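Local coordinates for nisin biosynthesis protein NisC (Lactococcus lactis subsp. lactis, PDB 2G0D) that acts as the zinc-containing cyclase of nisin biosynthesis, closing the thioether (lanthionine-type) rings of this lantibiotic, at residues E9-Q14 against I41-E46; G291-D296 against R339-K344; K2-N7 against K48-S53. One frame throughout, in Å; residues are numbered along the deposited sequence.

Interaction 1 (E9-Q14 against I41-E46)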
ATOM      1  N   GLU A   9       2.063 -23.171 -10.243  1.00 32.97           N
ATOM      2  CA  GLU A   9       3.013 -24.278 -10.257  1.00 34.74           C
ATOM      3  C   GLU A   9       4.395 -23.859 -10.727  1.00 33.97           C
ATOM      4  O   GLU A   9       5.387 -24.240 -10.124  1.00 34.18           O
ATOM      5  CB  GLU A   9       2.469 -25.450 -11.084  1.00 34.05           C
ATOM      6  CG  GLU A   9       1.446 -26.286 -10.297  1.00 36.79           C
ATOM      7  CD  GLU A   9       0.644 -27.261 -11.161  1.00 37.53           C
ATOM      8  OE1 GLU A   9       0.863 -27.311 -12.395  1.00 42.59           O
ATOM      9  OE2 GLU A   9      -0.217 -27.982 -10.597  1.00 42.40           O
ATOM     10  N   LYS A  10       4.448 -23.054 -11.781  1.00 34.13           N
ATOM     11  CA  LYS A  10       5.721 -22.562 -12.266  1.00 35.50           C
ATOM     12  C   LYS A  10       6.370 -21.620 -11.258  1.00 34.26           C
ATOM     13  O   LYS A  10       7.593 -21.686 -11.062  1.00 33.99           O
ATOM     14  CB  LYS A  10       5.623 -21.981 -13.696  1.00 35.48           C
ATOM     15  CG  LYS A  10       5.529 -20.466 -13.830  1.00 38.77           C
ATOM     16  CD  LYS A  10       5.546 -20.029 -15.333  1.00 39.34           C
ATOM     17  CE  LYS A  10       6.948 -19.605 -15.812  1.00 43.20           C
ATOM     18  NZ  LYS A  10       6.966 -19.100 -17.236  1.00 44.06           N
ATOM     19  N   ILE A  11       5.556 -20.775 -10.599  1.00 33.53           N
ATOM     20  CA  ILE A  11       6.067 -19.859  -9.577  1.00 32.24           C
ATOM     21  C   ILE A  11       6.656 -20.652  -8.421  1.00 32.30           C
ATOM     22  O   ILE A  11       7.727 -20.305  -7.905  1.00 32.37           O
ATOM     23  CB  ILE A  11       4.995 -18.856  -9.047  1.00 32.34           C
ATOM     24  CG1 ILE A  11       4.511 -17.915 -10.155  1.00 32.01           C
ATOM     25  CG2 ILE A  11       5.538 -18.034  -7.871  1.00 31.81           C
ATOM     26  CD1 ILE A  11       3.154 -17.249  -9.848  1.00 31.09           C
ATOM     27  N   ILE A  12       5.968 -21.714  -8.016  1.00 32.00           N
ATOM     28  CA  ILE A  12       6.485 -22.558  -6.947  1.00 32.29           C
ATOM     29  C   ILE A  12       7.839 -23.180  -7.338  1.00 32.78           C
ATOM     30  O   ILE A  12       8.770 -23.175  -6.531  1.00 32.59           O
ATOM     31  CB  ILE A  12       5.486 -23.666  -6.521  1.00 32.23           C
ATOM     32  CG1 ILE A  12       4.213 -23.053  -5.915  1.00 31.98           C
ATOM     33  CG2 ILE A  12       6.152 -24.612  -5.499  1.00 31.11           C
ATOM     34  CD1 ILE A  12       3.020 -24.003  -5.897  1.00 30.04           C
ATOM     35  N   ALA A  13       7.942 -23.686  -8.573  1.00 33.42           N
ATOM     36  CA  ALA A  13       9.203 -24.239  -9.115  1.00 34.56           C
ATOM     37  C   ALA A  13      10.363 -23.225  -9.109  1.00 35.31           C
ATOM     38  O   ALA A  13      11.504 -23.575  -8.819  1.00 35.56           O
ATOM     39  CB  ALA A  13       8.988 -24.790 -10.537  1.00 34.61           C
ATOM     40  N   GLN A  14      10.065 -21.971  -9.421  1.00 36.02           N
ATOM     41  CA  GLN A  14      11.061 -20.913  -9.381  1.00 37.24           C
ATOM     42  C   GLN A  14      11.561 -20.696  -7.949  1.00 36.78           C
ATOM     43  O   GLN A  14      12.777 -20.572  -7.703  1.00 36.90           O
ATOM     44  CB  GLN A  14      10.488 -19.613  -9.969  1.00 37.34           C
ATOM     45  CG  GLN A  14      10.184 -19.726 -11.471  1.00 39.61           C
ATOM     46  CD  GLN A  14       9.667 -18.435 -12.092  1.00 40.42           C
ATOM     47  OE1 GLN A  14      10.348 -17.402 -12.066  1.00 45.68           O
ATOM     48  NE2 GLN A  14       8.464 -18.492 -12.671  1.00 42.68           N
ATOM     49  N   ILE A  41       4.025 -16.327  -0.384  1.00 28.31           N
ATOM     50  CA  ILE A  41       3.258 -16.914   0.705  1.00 27.63           C
ATOM     51  C   ILE A  41       1.815 -16.396   0.665  1.00 28.03           C
ATOM     52  O   ILE A  41       0.893 -17.188   0.797  1.00 27.68           O
ATOM     53  CB  ILE A  41       3.915 -16.591   2.090  1.00 27.73           C
ATOM     54  CG1 ILE A  41       5.233 -17.382   2.260  1.00 28.29           C
ATOM     55  CG2 ILE A  41       2.965 -16.878   3.237  1.00 25.81           C
ATOM     56  CD1 ILE A  41       6.183 -16.820   3.368  1.00 27.44           C
ATOM     57  N   LEU A  42       1.620 -15.087   0.456  1.00 27.74           N
ATOM     58  CA  LEU A  42       0.242 -14.519   0.370  1.00 28.29           C
ATOM     59  C   LEU A  42      -0.578 -15.073  -0.778  1.00 28.38           C
ATOM     60  O   LEU A  42      -1.725 -15.476  -0.584  1.00 28.03           O
ATOM     61  CB  LEU A  42       0.226 -12.990   0.356  1.00 27.40           C
ATOM     62  CG  LEU A  42       0.624 -12.393   1.714  1.00 28.39           C
ATOM     63  CD1 LEU A  42       0.945 -10.911   1.608  1.00 27.84           C
ATOM     64  CD2 LEU A  42      -0.494 -12.636   2.757  1.00 30.45           C
ATOM     65  N   MET A  43       0.030 -15.142  -1.956  1.00 29.62           N
ATOM     66  CA  MET A  43      -0.651 -15.660  -3.135  1.00 31.06           C
ATOM     67  C   MET A  43      -1.093 -17.113  -2.938  1.00 29.55           C
ATOM     68  O   MET A  43      -2.209 -17.462  -3.271  1.00 30.44           O
ATOM     69  CB  MET A  43       0.236 -15.545  -4.368  1.00 30.84           C
ATOM     70  CG  MET A  43      -0.324 -16.352  -5.560  1.00 32.80           C
ATOM     71  SD  MET A  43       0.895 -16.762  -6.801  1.00 36.62           S
ATOM     72  CE  MET A  43       1.818 -18.025  -5.958  1.00 32.87           C
ATOM     73  N   LEU A  44      -0.211 -17.942  -2.401  1.00 29.02           N
ATOM     74  CA  LEU A  44      -0.478 -19.377  -2.207  1.00 28.87           C
ATOM     75  C   LEU A  44      -1.515 -19.603  -1.116  1.00 28.73           C
ATOM     76  O   LEU A  44      -2.349 -20.505  -1.217  1.00 27.49           O
ATOM     77  CB  LEU A  44       0.815 -20.127  -1.841  1.00 28.73           C
ATOM     78  CG  LEU A  44       1.894 -20.412  -2.894  1.00 30.24           C
ATOM     79  CD1 LEU A  44       3.126 -21.069  -2.253  1.00 28.12           C
ATOM     80  CD2 LEU A  44       1.377 -21.291  -4.005  1.00 28.01           C
ATOM     81  N   ALA A  45      -1.443 -18.766  -0.075  1.00 29.00           N
ATOM     82  CA  ALA A  45      -2.310 -18.884   1.089  1.00 28.80           C
ATOM     83  C   ALA A  45      -3.739 -18.597   0.720  1.00 29.10           C
ATOM     84  O   ALA A  45      -4.653 -19.195   1.256  1.00 29.42           O
ATOM     85  CB  ALA A  45      -1.842 -17.963   2.201  1.00 28.65           C
ATOM     86  N   GLU A  46      -3.918 -17.673  -0.214  1.00 29.87           N
ATOM     87  CA  GLU A  46      -5.224 -17.340  -0.752  1.00 30.44           C
ATOM     88  C   GLU A  46      -5.842 -18.410  -1.649  1.00 31.03           C
ATOM     89  O   GLU A  46      -6.943 -18.227  -2.170  1.00 31.55           O
ATOM     90  CB  GLU A  46      -5.135 -16.047  -1.545  1.00 29.83           C
ATOM     91  CG  GLU A  46      -5.098 -14.819  -0.691  1.00 29.19           C
ATOM     92  CD  GLU A  46      -6.306 -14.650   0.225  1.00 27.49           C
ATOM     93  OE1 GLU A  46      -7.273 -15.446   0.120  1.00 25.69           O
ATOM     94  OE2 GLU A  46      -6.263 -13.708   1.061  1.00 25.96           O
TER
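Ile12 and Leu44 mark the closest backbone approach, their CA atoms 9.0 Å apart, where helix 3-20 lies alongside the end of helix 37-45; the two run in nearly opposite directions. At that spacing the side chains bridge the gap, and two apolar pairs do it. Ile11 and Met43 point at each other and meet tip to tip, Ile11 CD1 lying 3.8 Å from Met43 SD. The methionine starts with CG anti to its backbone N (chi1 168°), then bends at the sulfur (chi3 73°). That bend brings CE 4.2 Å from both CG2 and CD1 of Ile11, and the isoleucine meets the sulfur and the terminal methyl together. The second pair crosses at a slant: Leu44 CD2 rests on the outer arm of Ile12, 3.7 Å from CD1 and 3.8 Å from CG1. All four side chains are buried. Val8, a turn back on helix 3-20, touches both Met43 and Leu44. Ile11 also packs on Ile376 and Ile380, and Ile12 on Tyr56 and Tyr63 of helix 53-74. Just past the helix end, Glu46 forms a salt bridge with Lys385. The result is a helix-helix interface in the alpha-toroid, where helices from the start of the chain meet helix 376-387 from near its end, consistent with a ring of helices in which the two ends of the chain come together.

Interaction 2 (G291-D296 against R339-K344)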
ATOM      1  N   GLY A 291     -11.391   9.222   4.148  1.00 29.43           N
ATOM      2  CA  GLY A 291     -11.683  10.520   4.810  1.00 29.74           C
ATOM      3  C   GLY A 291     -13.176  10.761   4.941  1.00 29.92           C
ATOM      4  O   GLY A 291     -13.676  11.099   6.031  1.00 30.24           O
ATOM      5  N   GLY A 292     -13.897  10.551   3.843  1.00 29.38           N
ATOM      6  CA  GLY A 292     -15.347  10.710   3.805  1.00 29.35           C
ATOM      7  C   GLY A 292     -16.098   9.803   4.759  1.00 30.44           C
ATOM      8  O   GLY A 292     -17.059  10.239   5.417  1.00 30.60           O
ATOM      9  N   LEU A 293     -15.690   8.537   4.823  1.00 30.55           N
ATOM     10  CA  LEU A 293     -16.300   7.597   5.767  1.00 31.97           C
ATOM     11  C   LEU A 293     -15.872   7.919   7.201  1.00 32.51           C
ATOM     12  O   LEU A 293     -16.720   7.906   8.092  1.00 33.49           O
ATOM     13  CB  LEU A 293     -16.023   6.130   5.415  1.00 31.39           C
ATOM     14  CG  LEU A 293     -16.519   5.654   4.031  1.00 33.15           C
ATOM     15  CD1 LEU A 293     -15.885   4.280   3.658  1.00 30.96           C
ATOM     16  CD2 LEU A 293     -18.044   5.618   3.915  1.00 30.48           C
ATOM     17  N   ALA A 294     -14.586   8.231   7.416  1.00 32.79           N
ATOM     18  CA  ALA A 294     -14.078   8.559   8.772  1.00 33.08           C
ATOM     19  C   ALA A 294     -14.641   9.858   9.358  1.00 33.60           C
ATOM     20  O   ALA A 294     -14.870   9.931  10.571  1.00 34.01           O
ATOM     21  CB  ALA A 294     -12.554   8.615   8.790  1.00 32.27           C
ATOM     22  N   LEU A 295     -14.802  10.876   8.506  1.00 33.73           N
ATOM     23  CA  LEU A 295     -15.304  12.217   8.885  1.00 34.13           C
ATOM     24  C   LEU A 295     -16.831  12.363   8.686  1.00 34.58           C
ATOM     25  O   LEU A 295     -17.409  13.419   8.969  1.00 35.73           O
ATOM     26  CB  LEU A 295     -14.541  13.313   8.088  1.00 33.29           C
ATOM     27  CG  LEU A 295     -13.012  13.381   8.314  1.00 32.37           C
ATOM     28  CD1 LEU A 295     -12.295  14.299   7.336  1.00 29.69           C
ATOM     29  CD2 LEU A 295     -12.675  13.833   9.760  1.00 33.18           C
ATOM     30  N   ASP A 296     -17.483  11.290   8.241  1.00 34.84           N
ATOM     31  CA  ASP A 296     -18.914  11.305   7.926  1.00 35.43           C
ATOM     32  C   ASP A 296     -19.272  12.480   6.983  1.00 34.65           C
ATOM     33  O   ASP A 296     -20.163  13.285   7.246  1.00 33.47           O
ATOM     34  CB  ASP A 296     -19.776  11.287   9.205  1.00 36.31           C
ATOM     35  CG  ASP A 296     -21.246  10.965   8.925  1.00 39.12           C
ATOM     36  OD1 ASP A 296     -21.532  10.321   7.885  1.00 42.28           O
ATOM     37  OD2 ASP A 296     -22.115  11.351   9.750  1.00 42.77           O
ATOM     38  N   ARG A 339     -17.182  -3.298  -2.452  1.00 32.52           N
ATOM     39  CA  ARG A 339     -17.286  -3.930  -1.143  1.00 33.12           C
ATOM     40  C   ARG A 339     -17.780  -2.961  -0.045  1.00 33.20           C
ATOM     41  O   ARG A 339     -18.606  -3.345   0.772  1.00 33.12           O
ATOM     42  CB  ARG A 339     -15.916  -4.508  -0.736  1.00 32.97           C
ATOM     43  CG  ARG A 339     -15.949  -5.469   0.474  1.00 35.55           C
ATOM     44  CD  ARG A 339     -14.911  -6.613   0.315  1.00 35.70           C
ATOM     45  NE  ARG A 339     -13.676  -5.983  -0.018  1.00 36.91           N
ATOM     46  CZ  ARG A 339     -13.091  -5.986  -1.210  1.00 34.43           C
ATOM     47  NH1 ARG A 339     -13.559  -6.685  -2.241  1.00 35.15           N
ATOM     48  NH2 ARG A 339     -12.005  -5.271  -1.341  1.00 29.59           N
ATOM     49  N   LEU A 340     -17.259  -1.729  -0.002  1.00 32.68           N
ATOM     50  CA  LEU A 340     -17.631  -0.812   1.097  1.00 32.57           C
ATOM     51  C   LEU A 340     -18.942  -0.038   0.835  1.00 33.56           C
ATOM     52  O   LEU A 340     -19.710   0.208   1.759  1.00 33.63           O
ATOM     53  CB  LEU A 340     -16.493   0.153   1.448  1.00 32.10           C
ATOM     54  CG  LEU A 340     -15.163  -0.447   1.964  1.00 30.24           C
ATOM     55  CD1 LEU A 340     -14.155   0.643   2.279  1.00 28.87           C
ATOM     56  CD2 LEU A 340     -15.361  -1.370   3.165  1.00 29.56           C
ATOM     57  N   LEU A 341     -19.196   0.291  -0.432  1.00 34.11           N
ATOM     58  CA  LEU A 341     -20.290   1.184  -0.838  1.00 34.52           C
ATOM     59  C   LEU A 341     -21.447   0.463  -1.533  1.00 34.94           C
ATOM     60  O   LEU A 341     -22.543   1.017  -1.684  1.00 35.38           O
ATOM     61  CB  LEU A 341     -19.737   2.301  -1.740  1.00 34.08           C
ATOM     62  CG  LEU A 341     -18.603   3.169  -1.146  1.00 33.47           C
ATOM     63  CD1 LEU A 341     -18.293   4.373  -2.043  1.00 32.32           C
ATOM     64  CD2 LEU A 341     -18.963   3.670   0.230  1.00 31.58           C
ATOM     65  N   ASN A 342     -21.210  -0.776  -1.956  1.00 34.86           N
ATOM     66  CA  ASN A 342     -22.182  -1.496  -2.764  1.00 36.15           C
ATOM     67  C   ASN A 342     -22.516  -0.725  -4.027  1.00 35.51           C
ATOM     68  O   ASN A 342     -23.634  -0.776  -4.526  1.00 35.56           O
ATOM     69  CB  ASN A 342     -23.447  -1.815  -1.962  1.00 36.79           C
ATOM     70  CG  ASN A 342     -23.147  -2.636  -0.727  1.00 40.80           C
ATOM     71  OD1 ASN A 342     -23.469  -2.231   0.406  1.00 43.91           O
ATOM     72  ND2 ASN A 342     -22.507  -3.789  -0.928  1.00 43.22           N
ATOM     73  N   THR A 343     -21.524  -0.005  -4.542  1.00 35.01           N
ATOM     74  CA  THR A 343     -21.687   0.717  -5.792  1.00 34.38           C
ATOM     75  C   THR A 343     -21.558  -0.235  -6.974  1.00 34.69           C
ATOM     76  O   THR A 343     -20.791  -1.184  -6.914  1.00 34.58           O
ATOM     77  CB  THR A 343     -20.675   1.873  -5.924  1.00 33.88           C
ATOM     78  OG1 THR A 343     -20.850   2.496  -7.193  1.00 32.44           O
ATOM     79  CG2 THR A 343     -19.214   1.370  -5.818  1.00 33.32           C
ATOM     80  N   LYS A 344     -22.303   0.038  -8.044  1.00 35.28           N
ATOM     81  CA  LYS A 344     -22.272  -0.762  -9.267  1.00 36.09           C
ATOM     82  C   LYS A 344     -21.482  -0.053 -10.367  1.00 35.49           C
ATOM     83  O   LYS A 344     -21.303  -0.595 -11.460  1.00 35.14           O
ATOM     84  CB  LYS A 344     -23.705  -1.060  -9.755  1.00 36.21           C
ATOM     85  CG  LYS A 344     -24.438  -2.118  -8.916  1.00 37.52           C
ATOM     86  CD  LYS A 344     -25.873  -2.359  -9.416  1.00 38.55           C
ATOM     87  CE  LYS A 344     -25.919  -3.355 -10.598  1.00 41.94           C
ATOM     88  NZ  LYS A 344     -27.322  -3.707 -11.046  1.00 40.80           N
TER
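Thr343 OG1 is gripped twice, by Glu305 OE1 of helix 298-314 and by the backbone N of Lys345, just beyond the two leucines, Leu340 and Leu341, that meet Leu293. These bonds tie down the chain as it leaves helix 327-341. A turn earlier, the guanidinium of Arg339 is held by a salt bridge from NE to Asp403 and by a hydrogen bond from NH1 to Ser335 OG.

The contact itself is apolar and light. Leu293 points at the other helix end and divides its two methyls between neighbouring leucines: its CD1 lies 4.3 Å from CD1 of Leu340, and its CD2 lies 4.3 Å from CD2 of Leu341. Its CG sits beside the backbone N (chi1 -60°), which sends the fork out across the gap. Leu340 starts out toward it, whereas Leu341 sets off to one side and only its end comes near. At that distance the methyls are only loosely in contact, and the backbones stay well apart, with the CA atoms of Leu293 and Leu340 separated by 9.7 Å.

Other parts of the fold fill in around the trio. Phe405 touches both Leu293 and Leu340, while Val301 of helix 298-314 touches both Leu293 and Leu341. Both helices end close to this point, and the chain turns off at Asp296 and Asn342 with positive phi (51° and 57°).

Helix 281-294 begins shortly after the zinc ligand Cys278, and helix 327-341 shortly after the ligands Cys324 and His325. The leucine contact thus joins the far ends of two helices that both start just after zinc ligands, consistent with neighbouring inner helices of the LanC alpha-toroid, with helix 298-314 in the chain between them.

Interaction 3 (K2-N7 against K48-S53)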
ATOM      1  N   LYS A   2      -8.413 -22.778 -15.614  1.00 43.10           N
ATOM      2  CA  LYS A   2      -7.370 -23.736 -15.206  1.00 41.87           C
ATOM      3  C   LYS A   2      -5.961 -23.143 -15.297  1.00 40.28           C
ATOM      4  O   LYS A   2      -4.978 -23.803 -14.926  1.00 39.04           O
ATOM      5  CB  LYS A   2      -7.430 -25.017 -16.071  1.00 41.78           C
ATOM      6  CG  LYS A   2      -8.724 -25.822 -15.954  1.00 42.56           C
ATOM      7  CD  LYS A   2      -8.874 -26.822 -17.098  1.00 42.24           C
ATOM      8  CE  LYS A   2     -10.147 -27.657 -16.953  1.00 44.24           C
ATOM      9  NZ  LYS A   2      -9.887 -29.027 -16.438  1.00 45.02           N
ATOM     10  N   ASN A   3      -5.869 -21.916 -15.810  1.00 38.75           N
ATOM     11  CA  ASN A   3      -4.571 -21.281 -16.001  1.00 37.82           C
ATOM     12  C   ASN A   3      -3.899 -20.672 -14.749  1.00 36.73           C
ATOM     13  O   ASN A   3      -2.680 -20.505 -14.743  1.00 36.27           O
ATOM     14  CB  ASN A   3      -4.558 -20.353 -17.232  1.00 37.82           C
ATOM     15  CG  ASN A   3      -5.032 -18.945 -16.942  1.00 39.95           C
ATOM     16  OD1 ASN A   3      -5.922 -18.699 -16.112  1.00 40.21           O
ATOM     17  ND2 ASN A   3      -4.438 -17.990 -17.660  1.00 44.22           N
ATOM     18  N   ILE A   4      -4.674 -20.346 -13.706  1.00 35.48           N
ATOM     19  CA  ILE A   4      -4.073 -19.985 -12.413  1.00 34.82           C
ATOM     20  C   ILE A   4      -3.218 -21.142 -11.882  1.00 34.71           C
ATOM     21  O   ILE A   4      -2.064 -20.945 -11.543  1.00 34.81           O
ATOM     22  CB  ILE A   4      -5.109 -19.462 -11.367  1.00 34.98           C
ATOM     23  CG1 ILE A   4      -5.613 -18.084 -11.825  1.00 34.94           C
ATOM     24  CG2 ILE A   4      -4.490 -19.387  -9.960  1.00 34.10           C
ATOM     25  CD1 ILE A   4      -6.347 -17.274 -10.814  1.00 39.39           C
ATOM     26  N   LYS A   5      -3.770 -22.353 -11.862  1.00 34.03           N
ATOM     27  CA  LYS A   5      -3.036 -23.508 -11.354  1.00 34.02           C
ATOM     28  C   LYS A   5      -1.674 -23.698 -12.067  1.00 33.68           C
ATOM     29  O   LYS A   5      -0.642 -23.794 -11.415  1.00 32.91           O
ATOM     30  CB  LYS A   5      -3.889 -24.773 -11.462  1.00 33.90           C
ATOM     31  CG  LYS A   5      -3.375 -25.938 -10.653  1.00 34.82           C
ATOM     32  CD  LYS A   5      -4.094 -27.165 -11.083  1.00 35.95           C
ATOM     33  CE  LYS A   5      -4.112 -28.191 -10.018  1.00 38.76           C
ATOM     34  NZ  LYS A   5      -4.458 -29.531 -10.612  1.00 40.52           N
ATOM     35  N   ARG A   6      -1.682 -23.752 -13.400  1.00 33.30           N
ATOM     36  CA  ARG A   6      -0.431 -23.849 -14.168  1.00 33.26           C
ATOM     37  C   ARG A   6       0.601 -22.770 -13.805  1.00 32.73           C
ATOM     38  O   ARG A   6       1.781 -23.056 -13.561  1.00 32.24           O
ATOM     39  CB  ARG A   6      -0.726 -23.773 -15.654  1.00 33.83           C
ATOM     40  CG  ARG A   6       0.487 -24.077 -16.539  1.00 35.31           C
ATOM     41  CD  ARG A   6       0.087 -24.307 -17.983  1.00 33.64           C
ATOM     42  NE  ARG A   6      -0.331 -23.057 -18.617  1.00 37.26           N
ATOM     43  CZ  ARG A   6      -1.599 -22.682 -18.785  1.00 38.63           C
ATOM     44  NH1 ARG A   6      -2.599 -23.470 -18.373  1.00 40.55           N
ATOM     45  NH2 ARG A   6      -1.866 -21.517 -19.366  1.00 35.63           N
ATOM     46  N   ASN A   7       0.158 -21.526 -13.785  1.00 32.52           N
ATOM     47  CA  ASN A   7       1.038 -20.424 -13.416  1.00 32.86           C
ATOM     48  C   ASN A   7       1.585 -20.482 -11.983  1.00 32.34           C
ATOM     49  O   ASN A   7       2.756 -20.185 -11.752  1.00 31.93           O
ATOM     50  CB  ASN A   7       0.341 -19.099 -13.708  1.00 32.73           C
ATOM     51  CG  ASN A   7       0.397 -18.766 -15.174  1.00 34.63           C
ATOM     52  OD1 ASN A   7       1.412 -18.254 -15.646  1.00 36.10           O
ATOM     53  ND2 ASN A   7      -0.653 -19.132 -15.927  1.00 33.35           N
ATOM     54  N   LYS A  48      -6.351 -21.566  -0.667  1.00 34.91           N
ATOM     55  CA  LYS A  48      -6.708 -22.630   0.270  1.00 36.72           C
ATOM     56  C   LYS A  48      -7.942 -23.450  -0.138  1.00 37.29           C
ATOM     57  O   LYS A  48      -7.980 -24.667   0.084  1.00 36.37           O
ATOM     58  CB  LYS A  48      -6.867 -22.082   1.699  1.00 36.59           C
ATOM     59  CG  LYS A  48      -7.259 -23.151   2.710  1.00 37.55           C
ATOM     60  CD  LYS A  48      -7.084 -22.699   4.157  1.00 38.33           C
ATOM     61  CE  LYS A  48      -7.481 -23.863   5.090  1.00 41.49           C
ATOM     62  NZ  LYS A  48      -7.265 -23.604   6.553  1.00 40.74           N
ATOM     63  N   ASN A  49      -8.943 -22.792  -0.731  1.00 38.23           N
ATOM     64  CA  ASN A  49     -10.089 -23.534  -1.250  1.00 39.60           C
ATOM     65  C   ASN A  49      -9.709 -24.508  -2.368  1.00 41.07           C
ATOM     66  O   ASN A  49     -10.431 -25.478  -2.580  1.00 41.44           O
ATOM     67  CB  ASN A  49     -11.232 -22.606  -1.708  1.00 39.27           C
ATOM     68  CG  ASN A  49     -10.826 -21.694  -2.842  1.00 38.44           C
ATOM     69  OD1 ASN A  49      -9.882 -20.915  -2.705  1.00 37.36           O
ATOM     70  ND2 ASN A  49     -11.534 -21.781  -3.971  1.00 36.98           N
ATOM     71  N   LYS A  50      -8.591 -24.252  -3.066  1.00 42.70           N
ATOM     72  CA  LYS A  50      -8.202 -25.024  -4.274  1.00 44.55           C
ATOM     73  C   LYS A  50      -7.731 -26.438  -3.916  1.00 45.48           C
ATOM     74  O   LYS A  50      -7.369 -26.709  -2.766  1.00 45.55           O
ATOM     75  CB  LYS A  50      -7.163 -24.261  -5.141  1.00 44.33           C
ATOM     76  CG  LYS A  50      -7.785 -23.162  -6.069  1.00 45.61           C
ATOM     77  CD  LYS A  50      -6.762 -22.332  -6.957  1.00 45.47           C
ATOM     78  CE  LYS A  50      -6.195 -23.030  -8.255  1.00 43.20           C
ATOM     79  NZ  LYS A  50      -4.790 -23.600  -8.095  1.00 38.59           N
ATOM     80  N   ASP A  51      -7.762 -27.343  -4.893  1.00 46.97           N
ATOM     81  CA  ASP A  51      -7.464 -28.758  -4.634  1.00 48.37           C
ATOM     82  C   ASP A  51      -6.049 -29.027  -4.117  1.00 48.49           C
ATOM     83  O   ASP A  51      -5.864 -29.883  -3.244  1.00 48.99           O
ATOM     84  CB  ASP A  51      -7.773 -29.630  -5.858  1.00 48.67           C
ATOM     85  CG  ASP A  51      -9.269 -29.821  -6.072  1.00 50.50           C
ATOM     86  OD1 ASP A  51     -10.037 -29.568  -5.123  1.00 52.30           O
ATOM     87  OD2 ASP A  51      -9.679 -30.217  -7.189  1.00 52.55           O
ATOM     88  N   ASN A  52      -5.064 -28.298  -4.642  1.00 48.43           N
ATOM     89  CA  ASN A  52      -3.663 -28.512  -4.258  1.00 48.32           C
ATOM     90  C   ASN A  52      -3.217 -27.770  -3.011  1.00 47.82           C
ATOM     91  O   ASN A  52      -2.018 -27.669  -2.749  1.00 47.31           O
ATOM     92  CB  ASN A  52      -2.726 -28.180  -5.417  1.00 48.69           C
ATOM     93  CG  ASN A  52      -2.626 -29.300  -6.418  1.00 50.18           C
ATOM     94  OD1 ASN A  52      -3.122 -30.412  -6.184  1.00 50.97           O
ATOM     95  ND2 ASN A  52      -1.975 -29.020  -7.552  1.00 51.58           N
ATOM     96  N   SER A  53      -4.182 -27.280  -2.232  1.00 47.65           N
ATOM     97  CA  SER A  53      -3.905 -26.443  -1.063  1.00 47.29           C
ATOM     98  C   SER A  53      -3.054 -27.080   0.039  1.00 46.83           C
ATOM     99  O   SER A  53      -2.440 -26.367   0.823  1.00 47.07           O
ATOM    100  CB  SER A  53      -5.208 -25.927  -0.469  1.00 47.27           C
ATOM    101  OG  SER A  53      -6.031 -27.004  -0.062  1.00 48.23           O
TER
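Lys5 and Lys50 bury the most surface here, and Asn52 comes next; Lys5 is crossed by Lys50 near its base and by Asn52 near its tip. Lys5 reaches out from the first turn of helix 3-20 as a nearly straight rod: chi1 of -165° swings CG away from the backbone N, and the chain runs on extended. Lys50 comes from the loop 48-53 and crosses it obliquely. Its chain bends at its last two torsions, which lays the ammonium against the base of Lys5, with Lys50 NZ 3.7 Å from Lys5 CB and equally close to Lys5 CG. The two charges thereby stay apart: Lys5 NZ lies 6.5 Å from Lys50 NZ, since one ammonium is at the foot of the rod and the other at its tip.

Farther out along the same rod, the side chain of Asn52 crosses it at about a right angle, its ND2 lying 3.4 Å from Lys5 CE. This is a packing contact of amide nitrogen on methylene. Asp51 OD2, 6.3 Å from Lys5 NZ, makes no salt bridge with it but probably offsets some of the positive charge. Tyr56 of helix 53-74 touches both lysines, and Ile4 adds a light contact through CG2 to Lys50 CE.

Each partner is braced internally. Asn7 ND2 bonds to Asn3 O at 2.7 Å and nearly straight (170°), and the backbone N of Asn7 reaches that oxygen from the opposite face. On the other side, Lys50 to Ser53 form a type I beta turn, with Asn52 at the N-cap position of the next helix. The arrangement is a helix start packed against an interhelical turn, joining the N-terminal helix of the toroid to the connection between helices 37-45 and 53-74.

How the interactions relate
Interactions 1 and 3 are neighbours, their centres about 9 Å apart, and share helix 3-20: residues 2-7 meet the loop after helix 37-45, and residues 9-14 meet that helix itself. They also touch each other, Glu9 OE2 packing 3.7 Å from Asn52 ND2. Along the chain, interaction 1 falls within the span that interaction 3 brackets, so together they seat the first helix against the segment 41-53. Interaction 2 comes later in the sequence, its centre about 33 Å from either of the others; its nearest atoms stay about 10 Å from interaction 1 and about 15 Å from interaction 3, without touching. Only interaction 2 lies on helices that follow the zinc ligands.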